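Alpha-glucosidase ([Eubacterium] rectale, PDB 6PNR) probably hydrolyses alpha-linked sulfoquinovosides, glycosides of the sulfolipid sugar sulfoquinovose, as a family 31 sulfoquinovosidase. Local coordinates at residues 285-293 with 318-329. Numbering follows the deposited sequence.
Sequences KRLQWDWKY and YVNPYLVNDGEL. With 9VH ([(3~{S},4~{R},5~{R})-4,5-bis(oxidanyl)piperidin-3-yl]methanesulfonic acid), chain C.
Trp-291 drives its indole into the segment 318-329, which offers a large flat side chain both apolar surface and a carbonyl. CB lies between two methyls, Val-319 CG1 and Leu-329 CD1. With CG anti to the carbonyl carbon (chi1 -42°), the ring swings over the strand end: Val-319 CA sits above one face, 4.0 Å from the centroid of the six-membered ring, a CH-pi contact. CD1 meets Leu-323 CD2 at 3.5 Å. NE1 gives a weak, bent bond to Tyr-322 O (3.1 Å), near the ring plane. At the far rim CZ2 nears Asn-320 OD1. Trp-291 CH2 touches the edge of the Tyr-318 ring at CE1 (3.6 Å), the two rings set obliquely. With an alanine here, the space between Val-319, Leu-323 and that edge would probably be left unfilled, and Tyr-322 O would lose its weak indole donor.

Leu-287 CD1 sits over the centre of one Tyr-318 face, a CH-pi contact. The Asn-320 amide suits its place by working both ways: OD1 takes Tyr-322 N in an Asx turn, while ND2 donates to Tyr-318 OH, which also bonds Asp-390. ND2 lies over the Trp-289 ring, an indole offering both this face and an N-H: NE1 reaches inhibitor O3 at 3.2 Å, nearly straight (169°). The cationic Arg-286 matches the same sulfonate through NE and NH2.

Asp-290's two oxygens take adjacent N-H groups beyond the N-cap Gly-327: OD1, on its syn side, Leu-329 N; OD2, from above the carboxylate plane, Glu-328 N. The loop after strand 285-287 thus packs over the C-terminal end of TIM-barrel strand 314-319, strand 322-324 and the start of helix 328-335, with helix 365-380 alongside.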
ATOM      1  N   LYS A 285     -22.101  13.211  16.116  1.00 24.07           N
ATOM      2  CA  LYS A 285     -22.904  14.431  16.143  1.00 24.49           C
ATOM      3  C   LYS A 285     -22.210  15.476  15.267  1.00 27.48           C
ATOM      4  O   LYS A 285     -21.181  16.042  15.645  1.00 30.04           O
ATOM      5  CB  LYS A 285     -23.101  14.908  17.578  1.00 29.75           C
ATOM      6  CG  LYS A 285     -24.147  16.018  17.726  1.00 37.27           C
ATOM      7  CD  LYS A 285     -24.353  16.406  19.186  1.00 38.46           C
ATOM      8  CE  LYS A 285     -25.093  15.317  19.986  1.00 47.02           C
ATOM      9  NZ  LYS A 285     -24.635  15.275  21.420  1.00 41.43           N
ATOM     10  N   ARG A 286     -22.743  15.696  14.066  1.00 27.07           N
ATOM     11  CA  ARG A 286     -22.187  16.689  13.164  1.00 23.35           C
ATOM     12  C   ARG A 286     -23.110  17.914  13.131  1.00 28.62           C
ATOM     13  O   ARG A 286     -23.923  18.126  14.050  1.00 25.79           O
ATOM     14  CB  ARG A 286     -21.966  16.046  11.787  1.00 25.35           C
ATOM     15  CG  ARG A 286     -21.239  14.695  11.874  1.00 25.96           C
ATOM     16  CD  ARG A 286     -20.799  14.173  10.502  1.00 25.04           C
ATOM     17  NE  ARG A 286     -19.880  15.092   9.851  1.00 27.37           N
ATOM     18  CZ  ARG A 286     -19.273  14.864   8.693  1.00 26.76           C
ATOM     19  NH1 ARG A 286     -19.478  13.725   8.046  1.00 28.98           N
ATOM     20  NH2 ARG A 286     -18.450  15.775   8.185  1.00 24.22           N
ATOM     21  N   LEU A 287     -22.972  18.724  12.086  1.00 29.67           N
ATOM     22  CA  LEU A 287     -23.574  20.043  12.003  1.00 26.34           C
ATOM     23  C   LEU A 287     -24.467  20.139  10.776  1.00 27.22           C
ATOM     24  O   LEU A 287     -24.258  19.441   9.781  1.00 28.17           O
ATOM     25  CB  LEU A 287     -22.502  21.131  11.898  1.00 24.76           C
ATOM     26  CG  LEU A 287     -21.454  21.151  13.005  1.00 27.60           C
ATOM     27  CD1 LEU A 287     -20.418  22.257  12.756  1.00 23.56           C
ATOM     28  CD2 LEU A 287     -22.197  21.346  14.313  1.00 28.39           C
ATOM     29  N   GLN A 288     -25.422  21.064  10.830  1.00 25.98           N
ATOM     30  CA  GLN A 288     -26.253  21.390   9.673  1.00 31.29           C
ATOM     31  C   GLN A 288     -25.563  22.492   8.869  1.00 24.30           C
ATOM     32  O   GLN A 288     -25.367  23.603   9.377  1.00 26.95           O
ATOM     33  CB  GLN A 288     -27.656  21.812  10.134  1.00 31.08           C
ATOM     34  CG  GLN A 288     -28.584  22.349   9.045  1.00 30.08           C
ATOM     35  CD  GLN A 288     -28.967  21.323   7.984  1.00 33.32           C
ATOM     36  OE1 GLN A 288     -28.570  20.158   8.033  1.00 34.38           O
ATOM     37  NE2 GLN A 288     -29.749  21.764   7.014  1.00 33.86           N
ATOM     38  N   TRP A 289     -25.192  22.193   7.615  1.00 27.44           N
ATOM     39  CA  TRP A 289     -24.341  23.105   6.830  1.00 26.07           C
ATOM     40  C   TRP A 289     -25.209  24.128   6.089  1.00 28.51           C
ATOM     41  O   TRP A 289     -25.421  24.080   4.874  1.00 29.05           O
ATOM     42  CB  TRP A 289     -23.437  22.321   5.883  1.00 26.68           C
ATOM     43  CG  TRP A 289     -22.416  21.461   6.603  1.00 25.69           C
ATOM     44  CD1 TRP A 289     -22.313  21.263   7.955  1.00 24.66           C
ATOM     45  CD2 TRP A 289     -21.362  20.696   6.008  1.00 27.51           C
ATOM     46  NE1 TRP A 289     -21.271  20.413   8.229  1.00 26.44           N
ATOM     47  CE2 TRP A 289     -20.669  20.055   7.054  1.00 26.81           C
ATOM     48  CE3 TRP A 289     -20.932  20.498   4.691  1.00 21.60           C
ATOM     49  CZ2 TRP A 289     -19.575  19.238   6.828  1.00 22.55           C
ATOM     50  CZ3 TRP A 289     -19.848  19.676   4.468  1.00 25.77           C
ATOM     51  CH2 TRP A 289     -19.177  19.059   5.534  1.00 24.97           C
ATOM     52  N   ASP A 290     -25.701  25.084   6.873  1.00 26.36           N
ATOM     53  CA  ASP A 290     -26.569  26.160   6.397  1.00 31.21           C
ATOM     54  C   ASP A 290     -26.297  27.347   7.324  1.00 24.22           C
ATOM     55  O   ASP A 290     -26.807  27.378   8.445  1.00 31.25           O
ATOM     56  CB  ASP A 290     -28.024  25.713   6.444  1.00 28.45           C
ATOM     57  CG  ASP A 290     -28.967  26.673   5.736  1.00 34.96           C
ATOM     58  OD1 ASP A 290     -28.511  27.448   4.867  1.00 31.23           O
ATOM     59  OD2 ASP A 290     -30.173  26.638   6.059  1.00 34.30           O
ATOM     60  N   TRP A 291     -25.475  28.297   6.867  1.00 29.23           N
ATOM     61  CA  TRP A 291     -24.751  29.212   7.764  1.00 26.02           C
ATOM     62  C   TRP A 291     -25.596  30.414   8.198  1.00 32.44           C
ATOM     63  O   TRP A 291     -25.233  31.570   7.994  1.00 30.07           O
ATOM     64  CB  TRP A 291     -23.460  29.667   7.095  1.00 25.74           C
ATOM     65  CG  TRP A 291     -22.763  28.535   6.404  1.00 27.43           C
ATOM     66  CD1 TRP A 291     -22.410  28.465   5.080  1.00 27.12           C
ATOM     67  CD2 TRP A 291     -22.378  27.287   6.989  1.00 25.19           C
ATOM     68  NE1 TRP A 291     -21.821  27.248   4.813  1.00 27.94           N
ATOM     69  CE2 TRP A 291     -21.780  26.512   5.970  1.00 30.05           C
ATOM     70  CE3 TRP A 291     -22.468  26.748   8.279  1.00 27.52           C
ATOM     71  CZ2 TRP A 291     -21.282  25.228   6.201  1.00 27.19           C
ATOM     72  CZ3 TRP A 291     -21.959  25.469   8.504  1.00 26.19           C
ATOM     73  CH2 TRP A 291     -21.374  24.731   7.476  1.00 24.57           C
ATOM     74  N   LYS A 292     -26.736  30.104   8.824  1.00 26.49           N
ATOM     75  CA  LYS A 292     -27.584  31.047   9.543  1.00 29.02           C
ATOM     76  C   LYS A 292     -27.915  30.417  10.884  1.00 30.12           C
ATOM     77  O   LYS A 292     -28.033  29.193  10.977  1.00 29.56           O
ATOM     78  CB  LYS A 292     -28.886  31.347   8.784  1.00 30.70           C
ATOM     79  CG  LYS A 292     -28.653  31.719   7.325  1.00 39.06           C
ATOM     80  CD  LYS A 292     -29.867  32.380   6.680  1.00 48.30           C
ATOM     81  CE  LYS A 292     -30.992  31.411   6.420  1.00 57.34           C
ATOM     82  NZ  LYS A 292     -32.099  32.094   5.684  1.00 57.20           N
ATOM     83  N   TYR A 293     -28.056  31.238  11.929  1.00 31.46           N
ATOM     84  CA  TYR A 293     -28.226  30.635  13.243  1.00 31.26           C
ATOM     85  C   TYR A 293     -29.545  29.871  13.291  1.00 34.76           C
ATOM     86  O   TYR A 293     -30.492  30.163  12.556  1.00 30.58           O
ATOM     87  CB  TYR A 293     -28.121  31.669  14.363  1.00 30.44           C
ATOM     88  CG  TYR A 293     -29.352  32.487  14.687  1.00 31.62           C
ATOM     89  CD1 TYR A 293     -29.572  33.711  14.068  1.00 34.53           C
ATOM     90  CD2 TYR A 293     -30.258  32.071  15.665  1.00 32.10           C
ATOM     91  CE1 TYR A 293     -30.678  34.483  14.372  1.00 33.50           C
ATOM     92  CE2 TYR A 293     -31.379  32.841  15.976  1.00 33.92           C
ATOM     93  CZ  TYR A 293     -31.576  34.049  15.323  1.00 34.61           C
ATOM     94  OH  TYR A 293     -32.672  34.834  15.613  1.00 35.93           O
ATOM     95  N   TYR A 318     -19.089  28.840  13.336  1.00 24.30           N
ATOM     96  CA  TYR A 318     -18.540  27.859  12.410  1.00 25.32           C
ATOM     97  C   TYR A 318     -19.128  28.119  11.031  1.00 24.30           C
ATOM     98  O   TYR A 318     -20.339  28.306  10.916  1.00 24.59           O
ATOM     99  CB  TYR A 318     -18.882  26.423  12.883  1.00 25.52           C
ATOM    100  CG  TYR A 318     -18.459  25.330  11.920  1.00 21.45           C
ATOM    101  CD1 TYR A 318     -19.172  25.090  10.742  1.00 22.74           C
ATOM    102  CD2 TYR A 318     -17.360  24.523  12.194  1.00 23.57           C
ATOM    103  CE1 TYR A 318     -18.788  24.122   9.859  1.00 24.49           C
ATOM    104  CE2 TYR A 318     -16.976  23.527  11.313  1.00 23.99           C
ATOM    105  CZ  TYR A 318     -17.690  23.343  10.136  1.00 20.06           C
ATOM    106  OH  TYR A 318     -17.342  22.358   9.228  1.00 24.07           O
ATOM    107  N   VAL A 319     -18.281  28.100   9.991  1.00 25.06           N
ATOM    108  CA  VAL A 319     -18.711  28.072   8.594  1.00 26.75           C
ATOM    109  C   VAL A 319     -17.725  27.210   7.814  1.00 25.51           C
ATOM    110  O   VAL A 319     -16.571  27.026   8.211  1.00 25.22           O
ATOM    111  CB  VAL A 319     -18.775  29.478   7.925  1.00 26.13           C
ATOM    112  CG1 VAL A 319     -19.826  30.359   8.586  1.00 30.02           C
ATOM    113  CG2 VAL A 319     -17.434  30.132   8.003  1.00 31.37           C
ATOM    114  N   ASN A 320     -18.181  26.704   6.680  1.00 25.10           N
ATOM    115  CA  ASN A 320     -17.287  26.033   5.745  1.00 26.44           C
ATOM    116  C   ASN A 320     -17.821  26.297   4.344  1.00 28.91           C
ATOM    117  O   ASN A 320     -18.911  26.861   4.184  1.00 29.03           O
ATOM    118  CB  ASN A 320     -17.118  24.531   6.094  1.00 24.48           C
ATOM    119  CG  ASN A 320     -18.296  23.621   5.681  1.00 26.15           C
ATOM    120  OD1 ASN A 320     -18.891  23.777   4.610  1.00 27.65           O
ATOM    121  ND2 ASN A 320     -18.574  22.598   6.517  1.00 20.51           N
ATOM    122  N   PRO A 321     -17.044  25.987   3.296  1.00 28.45           N
ATOM    123  CA  PRO A 321     -17.410  26.523   1.975  1.00 29.57           C
ATOM    124  C   PRO A 321     -18.385  25.652   1.194  1.00 30.12           C
ATOM    125  O   PRO A 321     -18.472  25.771  -0.033  1.00 27.44           O
ATOM    126  CB  PRO A 321     -16.060  26.624   1.266  1.00 29.83           C
ATOM    127  CG  PRO A 321     -15.299  25.474   1.796  1.00 30.00           C
ATOM    128  CD  PRO A 321     -15.761  25.264   3.234  1.00 27.65           C
ATOM    129  N   TYR A 322     -19.132  24.791   1.885  1.00 28.43           N
ATOM    130  CA  TYR A 322     -20.112  23.909   1.261  1.00 26.82           C
ATOM    131  C   TYR A 322     -21.484  24.153   1.880  1.00 28.60           C
ATOM    132  O   TYR A 322     -21.599  24.746   2.955  1.00 28.41           O
ATOM    133  CB  TYR A 322     -19.709  22.434   1.426  1.00 24.66           C
ATOM    134  CG  TYR A 322     -18.219  22.192   1.216  1.00 28.89           C
ATOM    135  CD1 TYR A 322     -17.605  22.517   0.015  1.00 28.20           C
ATOM    136  CD2 TYR A 322     -17.431  21.633   2.222  1.00 28.47           C
ATOM    137  CE1 TYR A 322     -16.244  22.296  -0.188  1.00 28.81           C
ATOM    138  CE2 TYR A 322     -16.077  21.399   2.025  1.00 25.71           C
ATOM    139  CZ  TYR A 322     -15.491  21.748   0.827  1.00 28.00           C
ATOM    140  OH  TYR A 322     -14.151  21.537   0.633  1.00 30.75           O
ATOM    141  N   LEU A 323     -22.536  23.675   1.209  1.00 28.32           N
ATOM    142  CA  LEU A 323     -23.907  23.875   1.685  1.00 26.80           C
ATOM    143  C   LEU A 323     -24.705  22.601   1.468  1.00 27.01           C
ATOM    144  O   LEU A 323     -24.785  22.113   0.339  1.00 31.82           O
ATOM    145  CB  LEU A 323     -24.570  25.048   0.953  1.00 28.57           C
ATOM    146  CG  LEU A 323     -23.938  26.394   1.245  1.00 28.79           C
ATOM    147  CD1 LEU A 323     -24.402  27.437   0.212  1.00 29.76           C
ATOM    148  CD2 LEU A 323     -24.303  26.801   2.680  1.00 25.61           C
ATOM    149  N   VAL A 324     -25.287  22.058   2.542  1.00 30.07           N
ATOM    150  CA  VAL A 324     -26.063  20.826   2.427  1.00 30.48           C
ATOM    151  C   VAL A 324     -27.351  21.098   1.644  1.00 28.93           C
ATOM    152  O   VAL A 324     -27.965  22.167   1.760  1.00 34.06           O
ATOM    153  CB  VAL A 324     -26.351  20.240   3.828  1.00 27.85           C
ATOM    154  CG1 VAL A 324     -27.204  21.197   4.667  1.00 28.61           C
ATOM    155  CG2 VAL A 324     -27.015  18.863   3.728  1.00 29.99           C
ATOM    156  N   ASN A 325     -27.777  20.117   0.858  1.00 32.75           N
ATOM    157  CA  ASN A 325     -28.805  20.342  -0.156  1.00 35.02           C
ATOM    158  C   ASN A 325     -30.232  20.446   0.397  1.00 36.55           C
ATOM    159  O   ASN A 325     -31.170  20.528  -0.396  1.00 41.78           O
ATOM    160  CB  ASN A 325     -28.739  19.251  -1.229  1.00 40.54           C
ATOM    161  CG  ASN A 325     -29.145  17.889  -0.719  1.00 41.70           C
ATOM    162  OD1 ASN A 325     -29.283  17.675   0.483  1.00 39.46           O
ATOM    163  ND2 ASN A 325     -29.325  16.947  -1.644  1.00 40.55           N
ATOM    164  N   ASP A 326     -30.447  20.457   1.710  1.00 34.30           N
ATOM    165  CA  ASP A 326     -31.777  20.771   2.220  1.00 35.94           C
ATOM    166  C   ASP A 326     -31.810  22.106   2.954  1.00 36.19           C
ATOM    167  O   ASP A 326     -32.799  22.406   3.631  1.00 36.88           O
ATOM    168  CB  ASP A 326     -32.320  19.632   3.102  1.00 37.92           C
ATOM    169  CG  ASP A 326     -31.542  19.444   4.413  1.00 44.10           C
ATOM    170  OD1 ASP A 326     -30.538  20.151   4.641  1.00 42.87           O
ATOM    171  OD2 ASP A 326     -31.948  18.575   5.226  1.00 45.35           O
ATOM    172  N   GLY A 327     -30.760  22.933   2.816  1.00 32.42           N
ATOM    173  CA  GLY A 327     -30.706  24.189   3.530  1.00 30.97           C
ATOM    174  C   GLY A 327     -31.234  25.381   2.735  1.00 35.35           C
ATOM    175  O   GLY A 327     -31.349  25.351   1.509  1.00 31.97           O
ATOM    176  N   GLU A 328     -31.528  26.459   3.469  1.00 32.74           N
ATOM    177  CA  GLU A 328     -32.001  27.688   2.837  1.00 37.36           C
ATOM    178  C   GLU A 328     -30.930  28.302   1.939  1.00 37.62           C
ATOM    179  O   GLU A 328     -31.209  28.698   0.803  1.00 36.89           O
ATOM    180  CB  GLU A 328     -32.445  28.692   3.908  1.00 37.18           C
ATOM    181  CG  GLU A 328     -33.796  28.368   4.545  1.00 45.56           C
ATOM    182  CD  GLU A 328     -34.947  28.423   3.534  1.00 65.52           C
ATOM    183  OE1 GLU A 328     -35.154  29.498   2.917  1.00 65.48           O
ATOM    184  OE2 GLU A 328     -35.626  27.386   3.341  1.00 53.99           O
ATOM    185  N   LEU A 329     -29.698  28.408   2.430  1.00 34.03           N
ATOM    186  CA  LEU A 329     -28.662  29.010   1.600  1.00 32.52           C
ATOM    187  C   LEU A 329     -28.334  28.134   0.394  1.00 31.34           C
ATOM    188  O   LEU A 329     -28.007  28.658  -0.677  1.00 30.44           O
ATOM    189  CB  LEU A 329     -27.420  29.301   2.445  1.00 33.21           C
ATOM    190  CG  LEU A 329     -27.596  30.476   3.416  1.00 36.67           C
ATOM    191  CD1 LEU A 329     -26.377  30.630   4.321  1.00 31.40           C
ATOM    192  CD2 LEU A 329     -27.879  31.784   2.658  1.00 37.79           C
TER
HETATM  193  O1  9VH C 701     -19.085  17.320  11.972  1.00 27.86           O
HETATM  194  S1  9VH C 701     -18.941  18.474  11.101  1.00 26.85           S
HETATM  195  O2  9VH C 701     -18.280  18.096   9.877  1.00 27.71           O
HETATM  196  O3  9VH C 701     -20.200  19.154  10.921  1.00 25.35           O
HETATM  197  C1  9VH C 701     -17.871  19.573  11.987  1.00 24.09           C
HETATM  198  C2  9VH C 701     -16.445  19.045  12.195  1.00 25.00           C
HETATM  199  C3  9VH C 701     -15.706  19.146  10.869  1.00 30.34           C
HETATM  200  N1  9VH C 701     -14.254  18.976  10.894  1.00 27.13           N
HETATM  201  C4  9VH C 701     -13.612  19.817  11.904  1.00 22.44           C
HETATM  202  C5  9VH C 701     -14.220  19.545  13.271  1.00 25.66           C
HETATM  203  O4  9VH C 701     -13.561  20.378  14.223  1.00 26.17           O
HETATM  204  C6  9VH C 701     -15.709  19.861  13.257  1.00 24.40           C
HETATM  205  O5  9VH C 701     -16.282  19.622  14.539  1.00 25.73           O
HETATM  206  O   HOH W   1     -27.491  24.674   2.968  1.00 30.28           O